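Local coordinates for protein glucokinase (PDB 3VGL) that probably catalyses the ATP-dependent phosphorylation of D-glucose to glucose 6-phosphate, as a zinc-containing kinase of the ROK family, at residues 165-170 and 174-179; 124-129 and 153-158; 74-79 and 149-154. One frame throughout, in Å; residues are numbered along the deposited sequence.

Contact 1 of 3, residues 165-170 and 174-179; sequences LLCGCG and CWEQYA. With ZN (zinc ion), chain B; BGC (beta-D-glucopyranose), chain D.
C167 and C174 send their side chains toward one another, and the shared zinc ion explains why. The SG atoms of C167, C169 and C174 each lie 2.3 Å from the metal, and H157 supplies the fourth ligand through ND1. CB of C167 rests 3.6 Å from SG of C174, so the methylene of one ligand lies against the sulfur of the other. On the type I turn from C167 to G170 the first sulfur stands anti to its backbone N, whereas that of C169 lies between N and the carbonyl carbon. These different rotations bring two cysteines of one turn to the same ion.

The sequence running from C167 to E176 matches the CxCGxxGCxE signature of ROK proteins, a compact zinc loop; here the metal, consistent with a structural role, probably helps to position the sugar-binding E176. Next to it, Q177 bends at chi2 (-56°) and lays its amide alongside the backbone of L166 and C167. Its NE2 donates to SG of C167 at 3.4 Å (153°), with the sulfur tilted somewhat from the amide plane. Weakly, the backbone N of C169 points at the same sulfur, so both donors would probably temper its negative charge. E176, extended beyond CG, reaches past the metal site: OE1 accepts from O1 of glucose at 2.6 Å, while OE2 is linked through a water to the N-H of G168. L134 N and N80 ND2 grip the two oxygens as well.

Farther from the metal, L165 and Y178 cross obliquely. CD1 of L165 sits over one face of the phenol ring, 3.9 Å from its centroid, while the backbone N of L165 donates almost straight to OH of Y178 (3.0 Å, 168°). That hydroxyl is also hydrogen-bonded to D163 O of the second subunit.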
loop_
_atom_site.group_PDB
_atom_site.type_symbol
_atom_site.label_atom_id
_atom_site.label_comp_id
_atom_site.label_asym_id
_atom_site.label_seq_id
_atom_site.Cartn_x
_atom_site.Cartn_y
_atom_site.Cartn_z
ATOM N N LEU A 165 -7.031 0.951 -6.314
ATOM C CA LEU A 165 -8.293 1.282 -6.987
ATOM C C LEU A 165 -8.600 0.382 -8.183
ATOM O O LEU A 165 -7.709 0.070 -8.958
ATOM C CB LEU A 165 -8.180 2.719 -7.506
ATOM C CG LEU A 165 -8.320 3.795 -6.430
ATOM C CD1 LEU A 165 -7.855 5.145 -7.017
ATOM C CD2 LEU A 165 -9.786 3.876 -5.902
ATOM N N LEU A 166 -9.871 0.015 -8.357
ATOM C CA LEU A 166 -10.296 -0.698 -9.565
ATOM C C LEU A 166 -10.054 0.120 -10.821
ATOM O O LEU A 166 -10.406 1.307 -10.864
ATOM C CB LEU A 166 -11.784 -1.045 -9.463
ATOM C CG LEU A 166 -12.224 -1.984 -8.350
ATOM C CD1 LEU A 166 -13.743 -1.935 -8.274
ATOM C CD2 LEU A 166 -11.741 -3.397 -8.604
ATOM N N CYS A 167 -9.514 -0.546 -11.846
ATOM C CA CYS A 167 -9.253 0.079 -13.146
ATOM C C CYS A 167 -10.122 -0.532 -14.236
ATOM O O CYS A 167 -10.545 -1.668 -14.101
ATOM C CB CYS A 167 -7.766 -0.095 -13.526
ATOM S SG CYS A 167 -7.242 0.815 -14.993
ATOM N N GLY A 168 -10.400 0.230 -15.294
ATOM C CA GLY A 168 -11.140 -0.253 -16.458
ATOM C C GLY A 168 -10.506 -1.451 -17.141
ATOM O O GLY A 168 -11.190 -2.204 -17.855
ATOM N N CYS A 169 -9.203 -1.651 -16.921
ATOM C CA CYS A 169 -8.525 -2.817 -17.491
ATOM C C CYS A 169 -8.865 -4.122 -16.783
ATOM O O CYS A 169 -8.517 -5.203 -17.276
ATOM C CB CYS A 169 -7.012 -2.605 -17.517
ATOM S SG CYS A 169 -6.269 -2.723 -15.857
ATOM N N GLY A 170 -9.529 -4.017 -15.640
ATOM C CA GLY A 170 -9.900 -5.187 -14.850
ATOM C C GLY A 170 -8.984 -5.494 -13.682
ATOM O O GLY A 170 -9.279 -6.390 -12.856
ATOM N N CYS A 174 -3.676 0.435 -10.707
ATOM C CA CYS A 174 -3.020 1.011 -11.890
ATOM C C CYS A 174 -2.714 2.499 -11.767
ATOM O O CYS A 174 -3.516 3.310 -11.235
ATOM C CB CYS A 174 -3.934 0.805 -13.076
ATOM S SG CYS A 174 -4.244 -0.902 -13.475
ATOM N N TRP A 175 -1.542 2.877 -12.286
ATOM C CA TRP A 175 -1.130 4.274 -12.272
ATOM C C TRP A 175 -2.228 5.236 -12.768
ATOM O O TRP A 175 -2.439 6.296 -12.192
ATOM C CB TRP A 175 0.172 4.431 -13.083
ATOM C CG TRP A 175 0.860 5.768 -12.930
ATOM C CD1 TRP A 175 0.727 6.678 -11.897
ATOM C CD2 TRP A 175 1.868 6.274 -13.789
ATOM N NE1 TRP A 175 1.563 7.754 -12.116
ATOM C CE2 TRP A 175 2.285 7.518 -13.262
ATOM C CE3 TRP A 175 2.457 5.795 -14.969
ATOM C CZ2 TRP A 175 3.262 8.313 -13.890
ATOM C CZ3 TRP A 175 3.446 6.572 -15.586
ATOM C CH2 TRP A 175 3.824 7.824 -15.045
ATOM N N GLU A 176 -2.947 4.853 -13.811
ATOM C CA GLU A 176 -3.924 5.780 -14.364
ATOM C C GLU A 176 -5.068 6.110 -13.415
ATOM O O GLU A 176 -5.696 7.165 -13.552
ATOM C CB GLU A 176 -4.419 5.317 -15.730
ATOM C CG GLU A 176 -5.604 4.451 -15.760
ATOM C CD GLU A 176 -6.204 4.352 -17.191
ATOM O OE1 GLU A 176 -5.454 4.499 -18.164
ATOM O OE2 GLU A 176 -7.430 4.118 -17.311
ATOM N N GLN A 177 -5.336 5.251 -12.425
ATOM C CA GLN A 177 -6.370 5.583 -11.429
ATOM C C GLN A 177 -5.933 6.680 -10.467
ATOM O O GLN A 177 -6.779 7.264 -9.799
ATOM C CB GLN A 177 -6.801 4.329 -10.645
ATOM C CG GLN A 177 -7.442 3.273 -11.544
ATOM C CD GLN A 177 -8.616 3.841 -12.299
ATOM O OE1 GLN A 177 -9.455 4.584 -11.725
ATOM N NE2 GLN A 177 -8.680 3.537 -13.586
ATOM N N TYR A 178 -4.614 6.963 -10.452
ATOM C CA TYR A 178 -4.019 7.968 -9.545
ATOM C C TYR A 178 -3.515 9.192 -10.281
ATOM O O TYR A 178 -3.432 10.275 -9.697
ATOM C CB TYR A 178 -2.879 7.343 -8.720
ATOM C CG TYR A 178 -3.379 6.170 -7.904
ATOM C CD1 TYR A 178 -3.971 6.374 -6.664
ATOM C CD2 TYR A 178 -3.368 4.878 -8.440
ATOM C CE1 TYR A 178 -4.479 5.301 -5.918
ATOM C CE2 TYR A 178 -3.867 3.797 -7.705
ATOM C CZ TYR A 178 -4.427 4.033 -6.462
ATOM O OH TYR A 178 -4.962 3.004 -5.690
ATOM N N ALA A 179 -3.178 9.019 -11.554
ATOM C CA ALA A 179 -2.701 10.156 -12.358
ATOM C C ALA A 179 -3.391 10.117 -13.719
ATOM O O ALA A 179 -3.080 9.259 -14.574
ATOM C CB ALA A 179 -1.182 10.089 -12.530
HETATM ZN ZN ZN B . -5.476 -0.655 -15.386
HETATM C C2 BGC D . -5.154 2.939 -22.437
HETATM C C3 BGC D . -4.012 3.393 -23.344
HETATM C C4 BGC D . -4.195 4.845 -23.792
HETATM C C5 BGC D . -4.431 5.691 -22.552
HETATM C C6 BGC D . -4.662 7.165 -22.896
HETATM C C1 BGC D . -5.275 3.924 -21.280
HETATM O O1 BGC D . -6.373 3.613 -20.467
HETATM O O2 BGC D . -4.788 1.655 -21.895
HETATM O O3 BGC D . -3.918 2.570 -24.464
HETATM O O4 BGC D . -3.012 5.289 -24.431
HETATM O O5 BGC D . -5.545 5.221 -21.809
HETATM O O6 BGC D . -5.789 7.318 -23.742
HETATM O O HOH W 1 -9.777 2.854 -16.382
#

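Contact 2 of 3, residues 124-129 and 153-158. With ZN (zinc ion), chain B; BGC (beta-D-glucopyranose), chain D.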
loop_
_atom_site.group_PDB
_atom_site.type_symbol
_atom_site.label_atom_id
_atom_site.label_comp_id
_atom_site.label_asym_id
_atom_site.label_seq_id
_atom_site.Cartn_x
_atom_site.Cartn_y
_atom_site.Cartn_z
ATOM N N ASP A 124 16.295 9.973 -27.014
ATOM C CA ASP A 124 15.590 9.068 -26.099
ATOM C C ASP A 124 14.665 9.902 -25.237
ATOM O O ASP A 124 15.115 10.615 -24.346
ATOM C CB ASP A 124 16.590 8.268 -25.254
ATOM C CG ASP A 124 17.580 7.494 -26.111
ATOM O OD1 ASP A 124 17.209 6.428 -26.646
ATOM O OD2 ASP A 124 18.734 7.972 -26.281
ATOM N N VAL A 125 13.368 9.842 -25.533
ATOM C CA VAL A 125 12.380 10.582 -24.741
ATOM C C VAL A 125 11.221 9.683 -24.371
ATOM O O VAL A 125 10.917 8.727 -25.080
ATOM C CB VAL A 125 11.830 11.872 -25.435
ATOM C CG1 VAL A 125 12.947 12.866 -25.692
ATOM C CG2 VAL A 125 11.065 11.554 -26.709
ATOM N N ILE A 126 10.577 10.016 -23.260
ATOM C CA ILE A 126 9.394 9.282 -22.821
ATOM C C ILE A 126 8.233 10.254 -22.669
ATOM O O ILE A 126 8.374 11.282 -22.014
ATOM C CB ILE A 126 9.675 8.564 -21.470
ATOM C CG1 ILE A 126 10.797 7.511 -21.604
ATOM C CG2 ILE A 126 8.402 7.917 -20.908
ATOM C CD1 ILE A 126 10.478 6.311 -22.546
ATOM N N CYS A 127 7.097 9.888 -23.248
ATOM C CA CYS A 127 5.863 10.666 -23.158
ATOM C C CYS A 127 4.845 9.973 -22.263
ATOM O O CYS A 127 4.698 8.732 -22.288
ATOM C CB CYS A 127 5.261 10.834 -24.545
ATOM S SG CYS A 127 3.706 11.744 -24.618
ATOM N N ILE A 128 4.168 10.772 -21.432
ATOM C CA ILE A 128 2.951 10.321 -20.753
ATOM C C ILE A 128 1.844 11.272 -21.128
ATOM O O ILE A 128 2.080 12.477 -21.277
ATOM C CB ILE A 128 3.058 10.228 -19.202
ATOM C CG1 ILE A 128 3.201 11.599 -18.528
ATOM C CG2 ILE A 128 4.208 9.317 -18.811
ATOM C CD1 ILE A 128 2.937 11.542 -16.992
ATOM N N THR A 129 0.648 10.737 -21.327
ATOM C CA THR A 129 -0.499 11.609 -21.567
ATOM C C THR A 129 -1.476 11.455 -20.414
ATOM O O THR A 129 -1.717 10.335 -19.932
ATOM C CB THR A 129 -1.194 11.343 -22.908
ATOM O OG1 THR A 129 -1.693 9.999 -22.948
ATOM C CG2 THR A 129 -0.215 11.582 -24.092
ATOM N N ALA A 153 4.535 0.451 -23.703
ATOM C CA ALA A 153 4.192 1.817 -23.289
ATOM C C ALA A 153 2.752 1.931 -22.785
ATOM O O ALA A 153 2.127 2.993 -22.870
ATOM C CB ALA A 153 4.469 2.827 -24.414
ATOM N N GLU A 154 2.254 0.855 -22.196
ATOM C CA GLU A 154 0.973 0.906 -21.498
ATOM C C GLU A 154 1.205 1.285 -20.032
ATOM O O GLU A 154 0.859 0.543 -19.095
ATOM C CB GLU A 154 0.237 -0.418 -21.672
ATOM C CG GLU A 154 -0.470 -0.479 -23.043
ATOM C CD GLU A 154 -1.495 0.625 -23.171
ATOM O OE1 GLU A 154 -2.209 0.857 -22.159
ATOM O OE2 GLU A 154 -1.565 1.231 -24.273
ATOM N N PHE A 155 1.794 2.468 -19.854
ATOM C CA PHE A 155 2.225 2.898 -18.526
ATOM C C PHE A 155 1.052 3.068 -17.550
ATOM O O PHE A 155 1.217 2.968 -16.317
ATOM C CB PHE A 155 2.900 4.277 -18.597
ATOM C CG PHE A 155 4.112 4.353 -19.495
ATOM C CD1 PHE A 155 4.862 3.225 -19.836
ATOM C CD2 PHE A 155 4.536 5.604 -19.932
ATOM C CE1 PHE A 155 6.010 3.352 -20.658
ATOM C CE2 PHE A 155 5.653 5.744 -20.741
ATOM C CZ PHE A 155 6.392 4.625 -21.114
ATOM N N GLY A 156 -0.135 3.315 -18.102
ATOM C CA GLY A 156 -1.318 3.546 -17.266
ATOM C C GLY A 156 -1.698 2.368 -16.408
ATOM O O GLY A 156 -2.407 2.520 -15.428
ATOM N N HIS A 157 -1.200 1.175 -16.777
ATOM C CA HIS A 157 -1.580 -0.043 -16.059
ATOM C C HIS A 157 -0.439 -0.696 -15.305
ATOM O O HIS A 157 -0.536 -1.837 -14.863
ATOM C CB HIS A 157 -2.323 -1.005 -17.015
ATOM C CG HIS A 157 -3.399 -0.301 -17.752
ATOM N ND1 HIS A 157 -4.573 0.091 -17.138
ATOM C CD2 HIS A 157 -3.410 0.238 -19.001
ATOM C CE1 HIS A 157 -5.288 0.797 -18.003
ATOM N NE2 HIS A 157 -4.607 0.903 -19.135
ATOM N N ILE A 158 0.623 0.076 -15.088
ATOM C CA ILE A 158 1.650 -0.321 -14.111
ATOM C C ILE A 158 1.006 -0.208 -12.732
ATOM O O ILE A 158 0.285 0.746 -12.452
ATOM C CB ILE A 158 2.854 0.662 -14.168
ATOM C CG1 ILE A 158 3.575 0.506 -15.517
ATOM C CG2 ILE A 158 3.822 0.438 -12.988
ATOM C CD1 ILE A 158 4.434 1.753 -15.807
HETATM ZN ZN ZN B . -5.476 -0.655 -15.386
HETATM C C2 BGC D . -5.154 2.939 -22.437
HETATM C C3 BGC D . -4.012 3.393 -23.344
HETATM C C4 BGC D . -4.195 4.845 -23.792
HETATM C C5 BGC D . -4.431 5.691 -22.552
HETATM C C6 BGC D . -4.662 7.165 -22.896
HETATM C C1 BGC D . -5.275 3.924 -21.280
HETATM O O1 BGC D . -6.373 3.613 -20.467
HETATM O O2 BGC D . -4.788 1.655 -21.895
HETATM O O3 BGC D . -3.918 2.570 -24.464
HETATM O O4 BGC D . -3.012 5.289 -24.431
HETATM O O5 BGC D . -5.545 5.221 -21.809
HETATM O O6 BGC D . -5.789 7.318 -23.742
#
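F155 inserts its ring against I126, C127 and I128 on strand 125-130, part of the mixed sheet in one lobe of this actin-like ATPase fold. The segment that carries the ring, 153-158, contains the ExGH motif of ROK kinases; E154 and H157 reach the sugar, while F155 between them faces the sheet. First comes A153, whose carbonyl O lies 4.0 Å above the F155 ring plane, offset toward the rim. E154, at the centre of an inverse gamma turn, sends its carboxylate to glucose: OE1 accepts from O2 and OE2 from O3, each at 2.7 Å, a two-pronged grip on neighbouring hydroxyls. F155 then turns toward the sheet. Its CE2 meets CG2 of I126 at 3.5 Å, approached obliquely, while CG2 of I128 comes to the ring edge, 3.9 Å from CD2. L247 of helix 227-251 and L250 of the third subunit also pack on this phenyl group. H157 ends the motif by working at two corners of one imidazole: ND1 binds zinc at 2.1 Å, and NE2 donates to glucose O2 at 2.9 Å, with an N-H...O angle of 149°.

Contact 3 of 3, residues 74-79 and 149-154. With BGC (beta-D-glucopyranose), chain D.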
loop_
_atom_site.group_PDB
_atom_site.type_symbol
_atom_site.label_atom_id
_atom_site.label_comp_id
_atom_site.label_asym_id
_atom_site.label_seq_id
_atom_site.Cartn_x
_atom_site.Cartn_y
_atom_site.Cartn_z
ATOM N N THR A 74 -5.389 -3.083 -35.463
ATOM C CA THR A 74 -6.424 -3.602 -34.595
ATOM C C THR A 74 -6.228 -3.104 -33.174
ATOM O O THR A 74 -5.112 -3.113 -32.660
ATOM C CB THR A 74 -6.361 -5.134 -34.592
ATOM O OG1 THR A 74 -6.644 -5.599 -35.918
ATOM C CG2 THR A 74 -7.355 -5.755 -33.624
ATOM N N VAL A 75 -7.317 -2.651 -32.564
ATOM C CA VAL A 75 -7.306 -2.349 -31.123
ATOM C C VAL A 75 -7.614 -3.648 -30.366
ATOM O O VAL A 75 -8.757 -4.088 -30.334
ATOM C CB VAL A 75 -8.296 -1.210 -30.750
ATOM C CG1 VAL A 75 -8.135 -0.848 -29.249
ATOM C CG2 VAL A 75 -8.045 0.062 -31.611
ATOM N N LEU A 76 -6.579 -4.247 -29.778
ATOM C CA LEU A 76 -6.692 -5.538 -29.055
ATOM C C LEU A 76 -7.592 -5.416 -27.831
ATOM O O LEU A 76 -8.404 -6.293 -27.551
ATOM C CB LEU A 76 -5.310 -6.081 -28.634
ATOM C CG LEU A 76 -4.309 -6.388 -29.748
ATOM C CD1 LEU A 76 -2.918 -6.724 -29.209
ATOM C CD2 LEU A 76 -4.854 -7.535 -30.604
ATOM N N PHE A 77 -7.454 -4.313 -27.102
ATOM C CA PHE A 77 -8.044 -4.194 -25.775
ATOM C C PHE A 77 -8.077 -2.691 -25.435
ATOM O O PHE A 77 -7.098 -1.991 -25.685
ATOM C CB PHE A 77 -7.149 -4.987 -24.793
ATOM C CG PHE A 77 -7.598 -4.958 -23.375
ATOM C CD1 PHE A 77 -8.586 -5.834 -22.922
ATOM C CD2 PHE A 77 -6.991 -4.100 -22.464
ATOM C CE1 PHE A 77 -8.992 -5.823 -21.586
ATOM C CE2 PHE A 77 -7.382 -4.091 -21.111
ATOM C CZ PHE A 77 -8.389 -4.948 -20.679
ATOM N N ALA A 78 -9.198 -2.187 -24.909
ATOM C CA ALA A 78 -9.212 -0.797 -24.357
ATOM C C ALA A 78 -9.926 -0.729 -23.008
ATOM O O ALA A 78 -11.006 -1.282 -22.865
ATOM C CB ALA A 78 -9.855 0.164 -25.323
ATOM N N PRO A 79 -9.315 -0.065 -22.003
ATOM C CA PRO A 79 -9.965 -0.024 -20.693
ATOM C C PRO A 79 -11.145 0.931 -20.580
ATOM O O PRO A 79 -12.035 0.706 -19.738
ATOM C CB PRO A 79 -8.836 0.425 -19.736
ATOM C CG PRO A 79 -7.860 1.033 -20.563
ATOM C CD PRO A 79 -7.934 0.425 -21.954
ATOM N N PHE A 149 4.712 -7.229 -29.445
ATOM C CA PHE A 149 3.311 -7.458 -29.759
ATOM C C PHE A 149 2.533 -6.174 -29.989
ATOM O O PHE A 149 1.307 -6.209 -30.139
ATOM C CB PHE A 149 2.661 -8.344 -28.695
ATOM C CG PHE A 149 3.366 -9.661 -28.501
ATOM C CD1 PHE A 149 3.272 -10.673 -29.464
ATOM C CD2 PHE A 149 4.120 -9.898 -27.354
ATOM C CE1 PHE A 149 3.916 -11.879 -29.270
ATOM C CE2 PHE A 149 4.778 -11.114 -27.165
ATOM C CZ PHE A 149 4.673 -12.109 -28.120
ATOM N N GLY A 150 3.242 -5.046 -30.035
ATOM C CA GLY A 150 2.633 -3.770 -30.362
ATOM C C GLY A 150 2.126 -3.008 -29.160
ATOM O O GLY A 150 1.716 -1.849 -29.283
ATOM N N VAL A 151 2.207 -3.631 -27.986
ATOM C CA VAL A 151 1.557 -3.075 -26.797
ATOM C C VAL A 151 2.496 -2.594 -25.691
ATOM O O VAL A 151 2.092 -2.501 -24.512
ATOM C CB VAL A 151 0.471 -4.019 -26.248
ATOM C CG1 VAL A 151 -0.611 -4.269 -27.319
ATOM C CG2 VAL A 151 1.073 -5.343 -25.752
ATOM N N ALA A 152 3.712 -2.204 -26.074
ATOM C CA ALA A 152 4.593 -1.477 -25.152
ATOM C C ALA A 152 3.973 -0.141 -24.750
ATOM O O ALA A 152 3.005 0.339 -25.382
ATOM C CB ALA A 152 5.987 -1.260 -25.765
ATOM N N ALA A 153 4.535 0.451 -23.703
ATOM C CA ALA A 153 4.192 1.817 -23.289
ATOM C C ALA A 153 2.752 1.931 -22.785
ATOM O O ALA A 153 2.127 2.993 -22.870
ATOM C CB ALA A 153 4.469 2.827 -24.414
ATOM N N GLU A 154 2.254 0.855 -22.196
ATOM C CA GLU A 154 0.973 0.906 -21.498
ATOM C C GLU A 154 1.205 1.285 -20.032
ATOM O O GLU A 154 0.859 0.543 -19.095
ATOM C CB GLU A 154 0.237 -0.418 -21.672
ATOM C CG GLU A 154 -0.470 -0.479 -23.043
ATOM C CD GLU A 154 -1.495 0.625 -23.171
ATOM O OE1 GLU A 154 -2.209 0.857 -22.159
ATOM O OE2 GLU A 154 -1.565 1.231 -24.273
HETATM C C2 BGC D . -5.154 2.939 -22.437
HETATM C C3 BGC D . -4.012 3.393 -23.344
HETATM C C4 BGC D . -4.195 4.845 -23.792
HETATM C C5 BGC D . -4.431 5.691 -22.552
HETATM C C6 BGC D . -4.662 7.165 -22.896
HETATM C C1 BGC D . -5.275 3.924 -21.280
HETATM O O1 BGC D . -6.373 3.613 -20.467
HETATM O O2 BGC D . -4.788 1.655 -21.895
HETATM O O3 BGC D . -3.918 2.570 -24.464
HETATM O O4 BGC D . -3.012 5.289 -24.431
HETATM O O5 BGC D . -5.545 5.221 -21.809
HETATM O O6 BGC D . -5.789 7.318 -23.742
#
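L76 and V151 make the apolar part of this contact, a small one in which a single pair of methyl groups does most of the touching. CD1 of L76 comes 3.9 Å from CG1 of V151; the two side chains cross at about a right angle, and the touch is between these branch ends. In V151, CG1 is the branch anti to the carbonyl carbon (chi1 -60°), which carries that methyl to the leucine. The carbonyl O of F149 is a looser neighbour, 4.4 Å from CD1 of L76. Packing from the third subunit extends the patch, with its W286 on L76 and its R287 on V151. The rings of F77 and Y67 meet edge-to-face, and Y67 also touches V151 and E154, bridging the two segments.

Polar interactions hold each segment from outside the pair. D252 OD2 of the third subunit accepts from the backbone N of both F149 and V151, and G150 between them adopts a positive phi of 90°. Strand 75-77 is paired with strand 67-68, where L76 and F77 both face Y67 in a classic beta bulge.

Sugar contacts form the third group. P79 brings its pyrrolidine carbons to the O1 and O2 end of glucose: CG lies 3.0 Å from O1, and both CG and CD border O2. E154 stands at the O2-O3 edge of the same sugar, with OE1 3.3 Å from C3, and so the residues closing the two segments share one ligand. Glucose bound between segments of the two lobes is characteristic of the interlobe cleft of sugar kinases with the actin-like ATPase fold.

How the contacts relate
The three contacts converge on one glucose. Contacts 2 and 3 share A153 and E154, and their centres lie about 12 Å apart. Contacts 1 and 2 share both zinc and sugar, with centres about 14 Å apart; probable backbone hydrogen bonds join them, W175 N to I158 O at 2.8 Å and E176 N to G156 O at 2.9 Å. Thus the zinc loop is tied to the segment that carries H157. P79 of contact 3 packs on both of the others, its CB 3.5 Å from C169 N and its CG 3.6 Å from H157 NE2. The zinc site and the cleft packing thus border one glucose pocket, while F155 ties its wall to the sheet.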